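Local coordinates for protein flavin prenyltransferase UbiX (Methanocaldococcus jannaschii, PDB 6M8V) that probably transfers a dimethylallyl group from dimethylallyl monophosphate to N5 and C6 of FMN, making the prenylated flavin cofactor of UbiD decarboxylases, at residues V5-A10 and V29-S34; I14-L19 and V80-S85; F65-A70 and A98-R103. All blocks are in the same frame, centred on the assembly; numbering follows the deposited sequence.

Contact 1. Residues V5-A10 and V29-S34; sequences VCITGA and VNLIIS. With FMN (flavin mononucleotide), chain B.
I7 and L31 meet methyl to methyl on one face of two neighbouring parallel strands, CD1 of I7 lying 3.8 Å from CD1 of L31. The same I7 methyl rests 3.9 Å from CG1 of I33, whose side chain runs alongside and points the same way. L31 carries CG anti to its backbone N (chi1 180°), and this swings CD1 across to V5, 3.9 Å from CG1 of that valine. Helix 13-22 closes this face with V13, A16 and L20. On the reverse face the pairing is looser: C6 SG stands 4.2 Å from I32 CD1, and I101 packs on both residues.

Between the faces runs the parallel ladder. V5 N and I7 N donate to the carbonyls of N30 and I32, while V5 O and I7 O accept from I32 N and S34 N.

Past the strand ends the contact turns polar. S34 OG donates to O1P of FMN over 2.7 Å and also caps the next helix by accepting from A37 N. G9 N, in an inverse gamma turn, bonds the same phosphate oxygen, although the modelled separation is doubtfully short. T8 OG1 turns instead to P83 O and S85 N. This is a beta-alpha-beta unit of a Rossmann-like flavoprotein fold, gripping the FMN phosphate at the carboxyl ends of its strands.

Contact 2. Residues I14-L19 and V80-S85; sequences IYAKRL and VVVPCS. With FMN (flavin mononucleotide), chain B.
V82 and A16 mark the point where helix 13-22 comes down on strand 78-84, with V82 carrying most of the contact. Its two methyls straddle the helix surface: CG2 touches CB of Y15 at 3.7 Å, while CG1 of V82 lies 3.9 Å from CD2 of L19 and also faces the A16 methyl. The fork is set by chi1 of 50°, which places CG1 between the backbone N and the carbonyl carbon and leaves CG2 anti to the N. A16 brings the helix in close, its CB only 3.3 Å from the carbonyl oxygen of V82; a bare methyl lets the two backbones approach to 5.6 Å between the CA atoms of A16 and V82. One turn along, L19 CD2 also reaches V80 CG1, 4.0 Å away, and so spans two residues that point to the same side of the strand.

V80 and V82 are tied into the sheet by backbone bonds to strand 2-7, and M118 of the strand on the other flank packs against V82. A16 leans on I7 as well. The Y15 ring leaves the contact: it packs on I160 and V163 of helix 156-171 and meets F149 of a neighbouring subunit with the ring planes at about 90°. Beyond V82 the chain turns a corner through the cis peptide before P83, whose ring packs against I7 and A10. This leads to S85, whose OG accepts from T88 N and bonds the FMN phosphate, at a modelled distance too short to trust.

Side chain to side chain, helix and strand thus meet through apolar groups alone; polar contact with FMN falls to S85, beyond the corner in the chain.

Contact 3. Residues F65-A70 and A98-R103; sequences FFSPLA and ANLIVR. With FMN (flavin mononucleotide), chain C; PO4 (phosphate ion), chain D.
F65 and R103 form one wall of an FMN site built between subunits; the flavin they touch takes most of its hydrogen bonds from a neighbouring copy of the protein. The F65 ring lies against the ribityl chain, with C3' of FMN 3.5 Å over one face, nearer the rim than the centre. Its edge is turned to the start of helix 100-110: CE1 meets CB of R103 at 3.7 Å, and CE2 approaches A98 O. That helix start is capped by N99, whose OD1 accepts from V102 N.

R103 leaves the helix with CG anti to the backbone N (chi1 171°), then bends at chi2 so that the guanidinium lies across from N1 of the flavin. NE donates to A70 O over 3.0 Å at 163°; the oxygen is in the guanidinium plane, but the donor stands 48° above the carbonyl plane. NH2 adds a weak second bond to the same oxygen and another weak one to a phosphate ion, probably from the crystallisation liquor, which also bonds Y150 of another subunit, a residue predicted to bind dimethylallyl phosphate.

L100 packs on the loop: CD1 rests 3.6 Å from A70 CB, and CD2 touches S67. S67 OG accepts from L69 N in an ST turn, just before A70.

The NE bond to A70 O and a salt bridge from NH1 to E121 of a neighbouring subunit help to hold the guanidinium nearly parallel to the flavin, NH1 of R103 3.6 Å from N1 of FMN. Its charge, partly balanced by E121, would be expected to draw flavin electron density toward N1 and C2.

Contacts 1 and 2 belong to the core and share one sheet, since strands 2-7 and 78-84 are neighbours; helix 13-22, which links the two strands of contact 1, supplies one side of contact 2. Both end at the same FMN phosphate. Contact 3 lies farther out, its centre about 15 Å from the chain centre, and works on a different flavin at the subunit interface. It still leans on contact 1, where L100 and I101 pack on I32, but does not touch contact 2. The chemistry follows the place: a backbone ladder flanked by apolar side chains inside the sheet, apolar packing alone between helix and sheet, and charge with aromatic packing between subunits.

Contact 1. Residues V5-A10 and V29-S34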
loop_
_atom_site.group_PDB
_atom_site.type_symbol
_atom_site.label_atom_id
_atom_site.label_comp_id
_atom_site.label_asym_id
_atom_site.label_seq_id
_atom_site.Cartn_x
_atom_site.Cartn_y
_atom_site.Cartn_z
ATOM N N VAL A 5 4.356 -35.189 -1.782
ATOM C CA VAL A 5 3.283 -35.110 -0.799
ATOM C C VAL A 5 3.909 -34.797 0.552
ATOM O O VAL A 5 4.779 -35.536 1.028
ATOM C CB VAL A 5 2.462 -36.409 -0.749
ATOM C CG1 VAL A 5 1.475 -36.360 0.406
ATOM C CG2 VAL A 5 1.734 -36.624 -2.065
ATOM N N CYS A 6 3.476 -33.695 1.166
ATOM C CA CYS A 6 4.017 -33.227 2.436
ATOM C C CYS A 6 2.898 -33.206 3.466
ATOM O O CYS A 6 1.905 -32.491 3.288
ATOM C CB CYS A 6 4.635 -31.832 2.292
ATOM S SG CYS A 6 5.820 -31.629 0.924
ATOM N N ILE A 7 3.066 -33.968 4.543
ATOM C CA ILE A 7 2.088 -34.047 5.624
ATOM C C ILE A 7 2.619 -33.250 6.805
ATOM O O ILE A 7 3.693 -33.557 7.335
ATOM C CB ILE A 7 1.809 -35.502 6.039
ATOM C CG1 ILE A 7 1.683 -36.403 4.806
ATOM C CG2 ILE A 7 0.557 -35.573 6.907
ATOM C CD1 ILE A 7 1.338 -37.858 5.132
ATOM N N THR A 8 1.867 -32.244 7.236
ATOM C CA THR A 8 2.250 -31.442 8.391
ATOM C C THR A 8 1.247 -31.642 9.519
ATOM O O THR A 8 0.169 -32.213 9.337
ATOM C CB THR A 8 2.369 -29.953 8.029
ATOM O OG1 THR A 8 1.096 -29.444 7.611
ATOM C CG2 THR A 8 3.383 -29.756 6.919
ATOM N N GLY A 9 1.625 -31.162 10.700
ATOM C CA GLY A 9 0.862 -31.420 11.905
ATOM C C GLY A 9 -0.427 -30.636 12.035
ATOM O O GLY A 9 -0.516 -29.705 12.833
ATOM N N ALA A 10 -1.441 -31.004 11.265
ATOM C CA ALA A 10 -2.764 -30.431 11.436
ATOM C C ALA A 10 -3.779 -31.553 11.317
ATOM O O ALA A 10 -3.496 -32.613 10.756
ATOM C CB ALA A 10 -3.046 -29.320 10.414
ATOM N N VAL A 29 5.561 -40.802 -6.400
ATOM C CA VAL A 29 5.197 -40.027 -5.224
ATOM C C VAL A 29 6.378 -40.015 -4.266
ATOM O O VAL A 29 6.861 -41.075 -3.848
ATOM C CB VAL A 29 3.940 -40.594 -4.548
ATOM C CG1 VAL A 29 3.664 -39.862 -3.246
ATOM C CG2 VAL A 29 2.748 -40.493 -5.494
ATOM N N ASN A 30 6.846 -38.817 -3.927
ATOM C CA ASN A 30 7.804 -38.624 -2.848
ATOM C C ASN A 30 7.072 -38.068 -1.634
ATOM O O ASN A 30 6.238 -37.167 -1.758
ATOM C CB ASN A 30 8.933 -37.682 -3.270
ATOM C CG ASN A 30 9.834 -38.288 -4.331
ATOM O OD1 ASN A 30 9.404 -39.126 -5.119
ATOM N ND2 ASN A 30 11.091 -37.861 -4.356
ATOM N N LEU A 31 7.376 -38.622 -0.464
ATOM C CA LEU A 31 6.632 -38.338 0.753
ATOM C C LEU A 31 7.551 -37.759 1.815
ATOM O O LEU A 31 8.665 -38.250 2.021
ATOM C CB LEU A 31 5.959 -39.605 1.284
ATOM C CG LEU A 31 5.127 -39.543 2.567
ATOM C CD1 LEU A 31 3.918 -38.629 2.409
ATOM C CD2 LEU A 31 4.687 -40.944 2.947
ATOM N N ILE A 32 7.080 -36.705 2.476
ATOM C CA ILE A 32 7.731 -36.140 3.651
ATOM C C ILE A 32 6.670 -35.972 4.730
ATOM O O ILE A 32 5.572 -35.481 4.451
ATOM C CB ILE A 32 8.409 -34.788 3.351
ATOM C CG1 ILE A 32 9.176 -34.840 2.028
ATOM C CG2 ILE A 32 9.330 -34.391 4.499
ATOM C CD1 ILE A 32 9.538 -33.470 1.474
ATOM N N ILE A 33 6.996 -36.382 5.954
ATOM C CA ILE A 33 6.080 -36.304 7.088
ATOM C C ILE A 33 6.801 -35.585 8.220
ATOM O O ILE A 33 7.868 -36.032 8.661
ATOM C CB ILE A 33 5.598 -37.696 7.541
ATOM C CG1 ILE A 33 5.001 -38.469 6.362
ATOM C CG2 ILE A 33 4.574 -37.573 8.659
ATOM C CD1 ILE A 33 4.647 -39.917 6.680
ATOM N N SER A 34 6.235 -34.471 8.679
ATOM C CA SER A 34 6.850 -33.741 9.777
ATOM C C SER A 34 6.667 -34.500 11.089
ATOM O O SER A 34 5.781 -35.349 11.229
ATOM C CB SER A 34 6.252 -32.340 9.908
ATOM O OG SER A 34 4.922 -32.403 10.394
HETATM N N1 FMN B . -2.375 -26.556 13.795
HETATM C C2 FMN B . -3.149 -26.040 12.776
HETATM O O2 FMN B . -2.754 -25.024 12.228
HETATM N N3 FMN B . -4.337 -26.642 12.378
HETATM C C4 FMN B . -4.741 -27.803 13.025
HETATM O O4 FMN B . -5.778 -28.399 12.722
HETATM C C4A FMN B . -3.962 -28.322 14.049
HETATM N N5 FMN B . -4.389 -29.466 14.674
HETATM C C5A FMN B . -3.635 -30.000 15.688
HETATM C C6 FMN B . -4.086 -31.154 16.298
HETATM C C7 FMN B . -3.347 -31.710 17.324
HETATM C C7M FMN B . -3.842 -32.961 17.972
HETATM C C8 FMN B . -2.162 -31.119 17.738
HETATM C C8M FMN B . -1.379 -31.747 18.849
HETATM C C9 FMN B . -1.706 -29.956 17.124
HETATM C C9A FMN B . -2.447 -29.393 16.091
HETATM N N10 FMN B . -2.010 -28.240 15.463
HETATM C C10 FMN B . -2.777 -27.704 14.442
HETATM C "C1'" FMN B . -0.734 -27.566 15.900
HETATM C "C2'" FMN B . 0.423 -27.823 14.941
HETATM O "O2'" FMN B . 0.712 -29.203 14.902
HETATM C "C3'" FMN B . 1.679 -27.076 15.363
HETATM O "O3'" FMN B . 1.565 -25.710 15.021
HETATM C "C4'" FMN B . 2.928 -27.700 14.740
HETATM O "O4'" FMN B . 4.061 -26.956 15.124
HETATM C "C5'" FMN B . 2.876 -27.792 13.218
HETATM O "O5'" FMN B . 4.158 -28.162 12.743
HETATM P P FMN B . 4.375 -28.818 11.284
HETATM O O1P FMN B . 3.693 -30.155 11.244
HETATM O O2P FMN B . 3.736 -27.917 10.254
HETATM O O3P FMN B . 5.850 -28.961 11.003
#

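Contact 2. Residues I14-L19 and V80-S85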
loop_
_atom_site.group_PDB
_atom_site.type_symbol
_atom_site.label_atom_id
_atom_site.label_comp_id
_atom_site.label_asym_id
_atom_site.label_seq_id
_atom_site.Cartn_x
_atom_site.Cartn_y
_atom_site.Cartn_z
ATOM N N ILE A 14 -6.139 -37.914 7.373
ATOM C CA ILE A 14 -6.835 -38.911 6.562
ATOM C C ILE A 14 -6.878 -38.488 5.101
ATOM O O ILE A 14 -6.853 -39.335 4.200
ATOM C CB ILE A 14 -8.251 -39.163 7.118
ATOM C CG1 ILE A 14 -8.938 -40.289 6.346
ATOM C CG2 ILE A 14 -9.085 -37.887 7.080
ATOM C CD1 ILE A 14 -10.261 -40.702 6.937
ATOM N N TYR A 15 -6.935 -37.178 4.835
ATOM C CA TYR A 15 -6.870 -36.707 3.458
ATOM C C TYR A 15 -5.558 -37.115 2.805
ATOM O O TYR A 15 -5.540 -37.541 1.645
ATOM C CB TYR A 15 -7.027 -35.188 3.399
ATOM C CG TYR A 15 -8.377 -34.645 3.802
ATOM C CD1 TYR A 15 -9.522 -34.962 3.086
ATOM C CD2 TYR A 15 -8.498 -33.769 4.875
ATOM C CE1 TYR A 15 -10.755 -34.448 3.451
ATOM C CE2 TYR A 15 -9.724 -33.249 5.240
ATOM C CZ TYR A 15 -10.848 -33.593 4.524
ATOM O OH TYR A 15 -12.065 -33.071 4.885
ATOM N N ALA A 16 -4.447 -36.987 3.533
ATOM C CA ALA A 16 -3.152 -37.359 2.972
ATOM C C ALA A 16 -3.065 -38.862 2.733
ATOM O O ALA A 16 -2.500 -39.306 1.726
ATOM C CB ALA A 16 -2.027 -36.895 3.895
ATOM N N LYS A 17 -3.617 -39.658 3.650
ATOM C CA LYS A 17 -3.601 -41.107 3.478
ATOM C C LYS A 17 -4.374 -41.511 2.227
ATOM O O LYS A 17 -3.876 -42.281 1.399
ATOM C CB LYS A 17 -4.176 -41.790 4.722
ATOM C CG LYS A 17 -4.228 -43.324 4.646
ATOM C CD LYS A 17 -4.910 -43.913 5.878
ATOM C CE LYS A 17 -5.019 -45.438 5.809
ATOM N NZ LYS A 17 -5.808 -45.913 4.634
ATOM N N ARG A 18 -5.587 -40.974 2.063
ATOM C CA ARG A 18 -6.395 -41.310 0.895
ATOM C C ARG A 18 -5.740 -40.836 -0.399
ATOM O O ARG A 18 -5.758 -41.553 -1.406
ATOM C CB ARG A 18 -7.794 -40.713 1.037
ATOM C CG ARG A 18 -8.733 -41.028 -0.124
ATOM C CD ARG A 18 -8.978 -42.535 -0.277
ATOM N NE ARG A 18 -9.124 -43.212 1.011
ATOM C CZ ARG A 18 -10.219 -43.162 1.765
ATOM N NH1 ARG A 18 -11.277 -42.465 1.367
ATOM N NH2 ARG A 18 -10.257 -43.808 2.923
ATOM N N LEU A 19 -5.167 -39.628 -0.397
ATOM C CA LEU A 19 -4.485 -39.142 -1.595
ATOM C C LEU A 19 -3.319 -40.050 -1.974
ATOM O O LEU A 19 -3.093 -40.320 -3.160
ATOM C CB LEU A 19 -3.995 -37.707 -1.383
ATOM C CG LEU A 19 -3.102 -37.128 -2.489
ATOM C CD1 LEU A 19 -3.872 -36.973 -3.796
ATOM C CD2 LEU A 19 -2.479 -35.788 -2.070
ATOM N N VAL A 80 2.172 -31.143 -2.952
ATOM C CA VAL A 80 0.900 -31.075 -2.248
ATOM C C VAL A 80 1.191 -31.109 -0.758
ATOM O O VAL A 80 1.744 -32.093 -0.253
ATOM C CB VAL A 80 -0.057 -32.214 -2.633
ATOM C CG1 VAL A 80 -1.441 -31.952 -2.037
ATOM C CG2 VAL A 80 -0.143 -32.350 -4.145
ATOM N N VAL A 81 0.828 -30.041 -0.060
ATOM C CA VAL A 81 0.946 -29.970 1.389
ATOM C C VAL A 81 -0.444 -30.253 1.943
ATOM O O VAL A 81 -1.337 -29.402 1.882
ATOM C CB VAL A 81 1.491 -28.616 1.847
ATOM C CG1 VAL A 81 1.848 -28.665 3.325
ATOM C CG2 VAL A 81 2.705 -28.233 1.013
ATOM N N VAL A 82 -0.631 -31.461 2.470
ATOM C CA VAL A 82 -1.939 -31.914 2.939
ATOM C C VAL A 82 -1.779 -32.758 4.199
ATOM O O VAL A 82 -1.040 -33.753 4.191
ATOM C CB VAL A 82 -2.681 -32.703 1.847
ATOM C CG1 VAL A 82 -1.784 -33.789 1.255
ATOM C CG2 VAL A 82 -3.944 -33.312 2.419
ATOM N N PRO A 83 -2.395 -32.368 5.322
ATOM C CA PRO A 83 -2.967 -31.031 5.485
ATOM C C PRO A 83 -1.849 -30.025 5.753
ATOM O O PRO A 83 -0.730 -30.446 6.042
ATOM C CB PRO A 83 -3.879 -31.193 6.698
ATOM C CG PRO A 83 -3.195 -32.244 7.513
ATOM C CD PRO A 83 -2.612 -33.208 6.513
ATOM N N CYS A 84 -2.133 -28.731 5.660
ATOM C CA CYS A 84 -1.133 -27.697 5.894
ATOM C C CYS A 84 -1.424 -27.034 7.230
ATOM O O CYS A 84 -2.479 -26.415 7.399
ATOM C CB CYS A 84 -1.134 -26.659 4.769
ATOM S SG CYS A 84 0.214 -25.447 4.875
ATOM N N SER A 85 -0.501 -27.172 8.179
ATOM C CA SER A 85 -0.657 -26.501 9.458
ATOM C C SER A 85 -0.520 -24.988 9.281
ATOM O O SER A 85 -0.027 -24.501 8.260
ATOM C CB SER A 85 0.375 -27.023 10.456
ATOM O OG SER A 85 1.688 -26.661 10.060
HETATM N N1 FMN B . -2.375 -26.556 13.795
HETATM C C2 FMN B . -3.149 -26.040 12.776
HETATM O O2 FMN B . -2.754 -25.024 12.228
HETATM N N3 FMN B . -4.337 -26.642 12.378
HETATM C C4 FMN B . -4.741 -27.803 13.025
HETATM O O4 FMN B . -5.778 -28.399 12.722
HETATM C C4A FMN B . -3.962 -28.322 14.049
HETATM N N5 FMN B . -4.389 -29.466 14.674
HETATM C C5A FMN B . -3.635 -30.000 15.688
HETATM C C6 FMN B . -4.086 -31.154 16.298
HETATM C C7 FMN B . -3.347 -31.710 17.324
HETATM C C7M FMN B . -3.842 -32.961 17.972
HETATM C C8 FMN B . -2.162 -31.119 17.738
HETATM C C8M FMN B . -1.379 -31.747 18.849
HETATM C C9 FMN B . -1.706 -29.956 17.124
HETATM C C9A FMN B . -2.447 -29.393 16.091
HETATM N N10 FMN B . -2.010 -28.240 15.463
HETATM C C10 FMN B . -2.777 -27.704 14.442
HETATM C "C1'" FMN B . -0.734 -27.566 15.900
HETATM C "C2'" FMN B . 0.423 -27.823 14.941
HETATM O "O2'" FMN B . 0.712 -29.203 14.902
HETATM C "C3'" FMN B . 1.679 -27.076 15.363
HETATM O "O3'" FMN B . 1.565 -25.710 15.021
HETATM C "C4'" FMN B . 2.928 -27.700 14.740
HETATM O "O4'" FMN B . 4.061 -26.956 15.124
HETATM C "C5'" FMN B . 2.876 -27.792 13.218
HETATM O "O5'" FMN B . 4.158 -28.162 12.743
HETATM P P FMN B . 4.375 -28.818 11.284
HETATM O O1P FMN B . 3.693 -30.155 11.244
HETATM O O2P FMN B . 3.736 -27.917 10.254
HETATM O O3P FMN B . 5.850 -28.961 11.003
#

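Contact 3. Residues F65-A70 and A98-R103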
loop_
_atom_site.group_PDB
_atom_site.type_symbol
_atom_site.label_atom_id
_atom_site.label_comp_id
_atom_site.label_asym_id
_atom_site.label_seq_id
_atom_site.Cartn_x
_atom_site.Cartn_y
_atom_site.Cartn_z
ATOM N N PHE A 65 18.231 -32.511 4.776
ATOM C CA PHE A 65 18.474 -31.526 3.731
ATOM C C PHE A 65 19.392 -32.058 2.642
ATOM O O PHE A 65 19.456 -31.469 1.559
ATOM C CB PHE A 65 19.030 -30.236 4.332
ATOM C CG PHE A 65 17.965 -29.239 4.685
ATOM C CD1 PHE A 65 17.201 -28.642 3.690
ATOM C CD2 PHE A 65 17.708 -28.914 6.009
ATOM C CE1 PHE A 65 16.211 -27.734 4.008
ATOM C CE2 PHE A 65 16.718 -28.002 6.335
ATOM C CZ PHE A 65 15.969 -27.410 5.333
ATOM N N PHE A 66 20.077 -33.168 2.889
ATOM C CA PHE A 66 20.850 -33.821 1.844
ATOM C C PHE A 66 19.980 -34.637 0.896
ATOM O O PHE A 66 20.516 -35.271 -0.020
ATOM C CB PHE A 66 21.935 -34.702 2.467
ATOM C CG PHE A 66 23.175 -33.943 2.838
ATOM C CD1 PHE A 66 23.135 -32.966 3.821
ATOM C CD2 PHE A 66 24.375 -34.190 2.194
ATOM C CE1 PHE A 66 24.271 -32.256 4.162
ATOM C CE2 PHE A 66 25.516 -33.482 2.533
ATOM C CZ PHE A 66 25.462 -32.515 3.518
ATOM N N SER A 67 18.664 -34.628 1.089
ATOM C CA SER A 67 17.761 -35.252 0.139
ATOM C C SER A 67 17.898 -34.579 -1.226
ATOM O O SER A 67 18.172 -33.378 -1.309
ATOM C CB SER A 67 16.320 -35.153 0.640
ATOM O OG SER A 67 15.391 -35.224 -0.427
ATOM N N PRO A 68 17.749 -35.333 -2.317
ATOM C CA PRO A 68 17.794 -34.699 -3.645
ATOM C C PRO A 68 16.706 -33.661 -3.856
ATOM O O PRO A 68 16.895 -32.730 -4.652
ATOM C CB PRO A 68 17.653 -35.886 -4.613
ATOM C CG PRO A 68 17.148 -37.035 -3.777
ATOM C CD PRO A 68 17.690 -36.805 -2.402
ATOM N N LEU A 69 15.574 -33.782 -3.159
ATOM C CA LEU A 69 14.498 -32.809 -3.301
ATOM C C LEU A 69 14.918 -31.405 -2.889
ATOM O O LEU A 69 14.327 -30.432 -3.365
ATOM C CB LEU A 69 13.289 -33.242 -2.471
ATOM C CG LEU A 69 12.683 -34.598 -2.816
ATOM C CD1 LEU A 69 11.479 -34.873 -1.935
ATOM C CD2 LEU A 69 12.300 -34.640 -4.285
ATOM N N ALA A 70 15.930 -31.277 -2.032
ATOM C CA ALA A 70 16.302 -30.007 -1.427
ATOM C C ALA A 70 17.053 -29.078 -2.371
ATOM O O ALA A 70 17.604 -28.073 -1.912
ATOM C CB ALA A 70 17.148 -30.251 -0.176
ATOM N N ALA A 98 13.106 -23.861 6.952
ATOM C CA ALA A 98 13.891 -24.481 8.013
ATOM C C ALA A 98 13.782 -26.000 8.035
ATOM O O ALA A 98 14.457 -26.637 8.850
ATOM C CB ALA A 98 13.478 -23.932 9.384
ATOM N N ASN A 99 12.948 -26.588 7.179
ATOM C CA ASN A 99 12.851 -28.035 7.040
ATOM C C ASN A 99 12.709 -28.361 5.560
ATOM O O ASN A 99 12.652 -27.464 4.711
ATOM C CB ASN A 99 11.686 -28.607 7.862
ATOM C CG ASN A 99 10.349 -27.979 7.509
ATOM O OD1 ASN A 99 10.022 -27.790 6.338
ATOM N ND2 ASN A 99 9.562 -27.659 8.529
ATOM N N LEU A 100 12.633 -29.658 5.248
ATOM C CA LEU A 100 12.605 -30.066 3.847
ATOM C C LEU A 100 11.278 -29.715 3.182
ATOM O O LEU A 100 11.253 -29.376 1.994
ATOM C CB LEU A 100 12.886 -31.566 3.722
ATOM C CG LEU A 100 13.025 -32.115 2.292
ATOM C CD1 LEU A 100 14.219 -31.495 1.591
ATOM C CD2 LEU A 100 13.123 -33.647 2.256
ATOM N N ILE A 101 10.173 -29.777 3.930
ATOM C CA ILE A 101 8.865 -29.473 3.355
ATOM C C ILE A 101 8.832 -28.040 2.820
ATOM O O ILE A 101 8.510 -27.803 1.652
ATOM C CB ILE A 101 7.755 -29.721 4.391
ATOM C CG1 ILE A 101 7.534 -31.232 4.561
ATOM C CG2 ILE A 101 6.462 -29.025 3.967
ATOM C CD1 ILE A 101 6.499 -31.595 5.616
ATOM N N VAL A 102 9.167 -27.066 3.669
ATOM C CA VAL A 102 9.134 -25.671 3.240
ATOM C C VAL A 102 10.182 -25.417 2.164
ATOM O O VAL A 102 9.965 -24.611 1.251
ATOM C CB VAL A 102 9.317 -24.741 4.458
ATOM C CG1 VAL A 102 9.155 -23.262 4.058
ATOM C CG2 VAL A 102 8.332 -25.109 5.538
ATOM N N ARG A 103 11.319 -26.111 2.231
ATOM C CA ARG A 103 12.345 -25.927 1.212
ATOM C C ARG A 103 11.840 -26.355 -0.164
ATOM O O ARG A 103 12.076 -25.654 -1.157
ATOM C CB ARG A 103 13.616 -26.689 1.602
ATOM C CG ARG A 103 14.685 -26.763 0.512
ATOM C CD ARG A 103 15.225 -25.381 0.102
ATOM N NE ARG A 103 16.314 -25.515 -0.867
ATOM C CZ ARG A 103 16.863 -24.508 -1.545
ATOM N NH1 ARG A 103 16.433 -23.269 -1.368
ATOM N NH2 ARG A 103 17.850 -24.742 -2.406
HETATM N N1 FMN C . 19.328 -22.958 0.708
HETATM C C2 FMN C . 19.426 -21.768 0.017
HETATM O O2 FMN C . 18.621 -20.892 0.287
HETATM N N3 FMN C . 20.398 -21.561 -0.956
HETATM C C4 FMN C . 21.298 -22.584 -1.222
HETATM O O4 FMN C . 22.194 -22.471 -2.064
HETATM C C4A FMN C . 21.200 -23.780 -0.526
HETATM N N5 FMN C . 22.099 -24.775 -0.815
HETATM C C5A FMN C . 22.024 -25.966 -0.139
HETATM C C6 FMN C . 22.943 -26.950 -0.446
HETATM C C7 FMN C . 22.888 -28.160 0.217
HETATM C C7M FMN C . 23.890 -29.214 -0.121
HETATM C C8 FMN C . 21.921 -28.386 1.187
HETATM C C8M FMN C . 21.888 -29.705 1.894
HETATM C C9 FMN C . 20.994 -27.396 1.498
HETATM C C9A FMN C . 21.046 -26.177 0.831
HETATM N N10 FMN C . 20.138 -25.176 1.128
HETATM C C10 FMN C . 20.217 -23.977 0.440
HETATM C "C1'" FMN C . 19.066 -25.397 2.166
HETATM C "C2'" FMN C . 19.374 -24.699 3.485
HETATM O "O2'" FMN C . 20.559 -25.227 4.039
HETATM C "C3'" FMN C . 18.247 -24.876 4.492
HETATM O "O3'" FMN C . 17.174 -24.016 4.169
HETATM C "C4'" FMN C . 18.739 -24.636 5.919
HETATM O "O4'" FMN C . 17.658 -24.772 6.812
HETATM C "C5'" FMN C . 19.395 -23.274 6.124
HETATM O "O5'" FMN C . 19.596 -23.073 7.510
HETATM P P FMN C . 20.672 -22.009 8.075
HETATM O O1P FMN C . 22.051 -22.454 7.679
HETATM O O2P FMN C . 20.395 -20.666 7.441
HETATM O O3P FMN C . 20.551 -21.908 9.575
HETATM P P PO4 D . 19.688 -24.838 -5.814
HETATM O O1 PO4 D . 20.018 -26.073 -5.006
HETATM O O2 PO4 D . 20.581 -24.751 -7.031
HETATM O O3 PO4 D . 18.247 -24.896 -6.270
HETATM O O4 PO4 D . 19.903 -23.623 -4.940
#